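Local atomic coordinates of AAA ATPase, central region (Enterococcus faecium, PDB entry 2R9G), a protein that probably acts as an MgsA/RarA-type AAA+ ATPase linked to DNA replication and repair. Residues A20-I25 with G57-G62. Numbering follows the deposited sequence.
Sequences AFQKSI and GYEDIG
In Gln22, CG anti to the backbone N (chi1 167°) and a bend at chi2 carry the amide across to helix 46-61; Glu59, likewise anti and extended beyond CG, comes to meet it, while Asp60 keeps its CG beside the backbone N. One amide nitrogen serves both acids. Gln22 NE2 gives a hydrogen bond to Asp60 OD2 at 3.0 Å, close to the amide plane and arriving on the syn side of the carboxylate, tilted somewhat out of its plane, which stands 77° from that of the amide. A weak second bond runs from Gln22 NE2 to Glu59 OE1 at 3.2 Å. These bonds join helix 14-26, from the AAA lid-family part, to helix 46-61 of the MgsA-type C-terminal part within one helical bundle, their local axes 10.6 Å apart and inclined by 44°. Both acids also form salt bridges with Arg26, and Asp60 OD1 is hydrogen-bonded to His151 of the second subunit, which would probably ease the burial of two neighbouring carboxylates. Away from the amide, Ile25 CG2 lies 4.3 Å from Ile61 CD1, a light apolar touch; Ile25 also packs on Leu53 and Ile56 of the same partner helix and on Val95 of helix 88-100.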
ATOM      1  N   ALA C  20       8.926 -21.493  15.760  1.00 28.10           N
ATOM      2  CA  ALA C  20       8.394 -22.428  14.762  1.00 26.67           C
ATOM      3  C   ALA C  20       7.498 -21.758  13.713  1.00 25.67           C
ATOM      4  O   ALA C  20       7.483 -22.166  12.559  1.00 24.86           O
ATOM      5  CB  ALA C  20       7.659 -23.552  15.442  1.00 23.38           C
ATOM      6  N   PHE C  21       6.754 -20.739  14.140  1.00 26.44           N
ATOM      7  CA  PHE C  21       5.962 -19.867  13.273  1.00 25.10           C
ATOM      8  C   PHE C  21       6.826 -19.151  12.221  1.00 24.75           C
ATOM      9  O   PHE C  21       6.533 -19.238  11.032  1.00 26.93           O
ATOM     10  CB  PHE C  21       5.181 -18.866  14.152  1.00 25.88           C
ATOM     11  CG  PHE C  21       4.297 -17.894  13.394  1.00 26.54           C
ATOM     12  CD1 PHE C  21       3.328 -18.341  12.506  1.00 25.87           C
ATOM     13  CD2 PHE C  21       4.396 -16.527  13.635  1.00 30.84           C
ATOM     14  CE1 PHE C  21       2.502 -17.442  11.842  1.00 20.63           C
ATOM     15  CE2 PHE C  21       3.572 -15.616  12.976  1.00 25.70           C
ATOM     16  CZ  PHE C  21       2.626 -16.078  12.072  1.00 28.84           C
ATOM     17  N   GLN C  22       7.884 -18.459  12.658  1.00 26.36           N
ATOM     18  CA  GLN C  22       8.812 -17.795  11.733  1.00 26.45           C
ATOM     19  C   GLN C  22       9.506 -18.773  10.769  1.00 29.18           C
ATOM     20  O   GLN C  22       9.602 -18.506   9.561  1.00 25.09           O
ATOM     21  CB  GLN C  22       9.835 -16.917  12.485  1.00 27.42           C
ATOM     22  CG  GLN C  22      11.020 -16.452  11.615  1.00 29.20           C
ATOM     23  CD  GLN C  22      11.567 -15.070  11.953  1.00 33.93           C
ATOM     24  OE1 GLN C  22      11.463 -14.596  13.081  1.00 38.63           O
ATOM     25  NE2 GLN C  22      12.168 -14.425  10.962  1.00 35.99           N
ATOM     26  N   LYS C  23       9.949 -19.905  11.312  1.00 28.82           N
ATOM     27  CA  LYS C  23      10.658 -20.920  10.532  0.50 28.19           C
ATOM     28  C   LYS C  23       9.756 -21.606   9.494  1.00 28.87           C
ATOM     29  O   LYS C  23      10.204 -21.905   8.379  1.00 31.72           O
ATOM     30  CB  LYS C  23      11.339 -21.932  11.461  0.50 28.58           C
ATOM     31  CG  LYS C  23      12.508 -21.333  12.252  0.50 24.29           C
ATOM     32  CD  LYS C  23      12.985 -22.259  13.358  0.50 27.50           C
ATOM     33  CE  LYS C  23      14.326 -21.810  13.932  0.50 25.78           C
ATOM     34  NZ  LYS C  23      14.207 -20.568  14.757  0.50 19.91           N
ATOM     35  N   SER C  24       8.488 -21.830   9.851  1.00 25.10           N
ATOM     36  CA  SER C  24       7.488 -22.373   8.913  1.00 27.62           C
ATOM     37  C   SER C  24       7.211 -21.448   7.724  1.00 28.17           C
ATOM     38  O   SER C  24       7.159 -21.909   6.585  1.00 30.45           O
ATOM     39  CB  SER C  24       6.159 -22.682   9.619  1.00 27.01           C
ATOM     40  OG  SER C  24       6.293 -23.681  10.616  1.00 21.04           O
ATOM     41  N   ILE C  25       7.029 -20.154   7.990  1.00 28.11           N
ATOM     42  CA  ILE C  25       6.762 -19.182   6.920  1.00 25.38           C
ATOM     43  C   ILE C  25       7.988 -19.025   6.028  1.00 24.92           C
ATOM     44  O   ILE C  25       7.882 -19.159   4.807  1.00 19.32           O
ATOM     45  CB  ILE C  25       6.275 -17.796   7.449  1.00 23.55           C
ATOM     46  CG1 ILE C  25       4.995 -17.953   8.269  1.00 27.19           C
ATOM     47  CG2 ILE C  25       6.022 -16.854   6.283  1.00 31.43           C
ATOM     48  CD1 ILE C  25       4.421 -16.673   8.846  1.00 21.65           C
ATOM     49  N   GLY C  57       7.952 -10.990   7.299  1.00 28.04           N
ATOM     50  CA  GLY C  57       7.740 -10.453   5.959  1.00 24.21           C
ATOM     51  C   GLY C  57       8.926  -9.661   5.451  1.00 22.69           C
ATOM     52  O   GLY C  57       9.318  -9.784   4.293  1.00 24.21           O
ATOM     53  N   TYR C  58       9.515  -8.866   6.331  1.00 21.51           N
ATOM     54  CA  TYR C  58      10.655  -8.051   5.965  1.00 19.32           C
ATOM     55  C   TYR C  58      12.002  -8.768   6.045  1.00 15.67           C
ATOM     56  O   TYR C  58      12.943  -8.385   5.354  1.00 20.83           O
ATOM     57  CB  TYR C  58      10.700  -6.784   6.800  1.00 17.79           C
ATOM     58  CG  TYR C  58       9.686  -5.725   6.413  1.00 25.32           C
ATOM     59  CD1 TYR C  58       9.807  -5.007   5.224  1.00 26.59           C
ATOM     60  CD2 TYR C  58       8.631  -5.407   7.263  1.00 26.41           C
ATOM     61  CE1 TYR C  58       8.884  -4.012   4.889  1.00 27.59           C
ATOM     62  CE2 TYR C  58       7.702  -4.428   6.934  1.00 24.75           C
ATOM     63  CZ  TYR C  58       7.830  -3.741   5.749  1.00 20.15           C
ATOM     64  OH  TYR C  58       6.914  -2.762   5.447  1.00 24.53           O
ATOM     65  N   GLU C  59      12.111  -9.776   6.901  1.00 17.28           N
ATOM     66  CA  GLU C  59      13.354 -10.536   7.038  1.00 20.60           C
ATOM     67  C   GLU C  59      13.461 -11.583   5.945  1.00 19.43           C
ATOM     68  O   GLU C  59      14.455 -11.649   5.235  1.00 23.28           O
ATOM     69  CB  GLU C  59      13.444 -11.208   8.414  1.00 15.91           C
ATOM     70  CG  GLU C  59      14.772 -11.870   8.692  1.00 19.85           C
ATOM     71  CD  GLU C  59      14.806 -12.610  10.017  1.00 27.03           C
ATOM     72  OE1 GLU C  59      14.345 -12.059  11.049  1.00 27.28           O
ATOM     73  OE2 GLU C  59      15.312 -13.749  10.029  1.00 34.31           O
ATOM     74  N   ASP C  60      12.414 -12.383   5.809  1.00 20.67           N
ATOM     75  CA  ASP C  60      12.488 -13.593   4.999  1.00 23.36           C
ATOM     76  C   ASP C  60      11.897 -13.455   3.610  1.00 23.47           C
ATOM     77  O   ASP C  60      12.304 -14.170   2.695  1.00 28.11           O
ATOM     78  CB  ASP C  60      11.865 -14.761   5.763  1.00 22.89           C
ATOM     79  CG  ASP C  60      12.658 -15.108   7.021  1.00 27.58           C
ATOM     80  OD1 ASP C  60      13.895 -15.270   6.912  1.00 28.42           O
ATOM     81  OD2 ASP C  60      12.062 -15.215   8.115  1.00 23.86           O
ATOM     82  N   ILE C  61      10.952 -12.539   3.443  1.00 20.61           N
ATOM     83  CA  ILE C  61      10.349 -12.313   2.132  1.00 21.13           C
ATOM     84  C   ILE C  61      11.054 -11.116   1.510  1.00 23.15           C
ATOM     85  O   ILE C  61      11.705 -11.265   0.476  1.00 30.48           O
ATOM     86  CB  ILE C  61       8.786 -12.225   2.193  1.00 22.02           C
ATOM     87  CG1 ILE C  61       8.173 -13.629   2.290  1.00 21.60           C
ATOM     88  CG2 ILE C  61       8.203 -11.509   0.972  1.00 23.64           C
ATOM     89  CD1 ILE C  61       8.253 -14.304   3.688  1.00 20.43           C
ATOM     90  N   GLY C  62      10.968  -9.956   2.158  1.00 22.05           N
ATOM     91  CA  GLY C  62      11.791  -8.789   1.818  1.00 21.13           C
ATOM     92  C   GLY C  62      11.660  -8.341   0.376  1.00 26.25           C
ATOM     93  O   GLY C  62      10.563  -8.014  -0.078  1.00 29.22           O
TER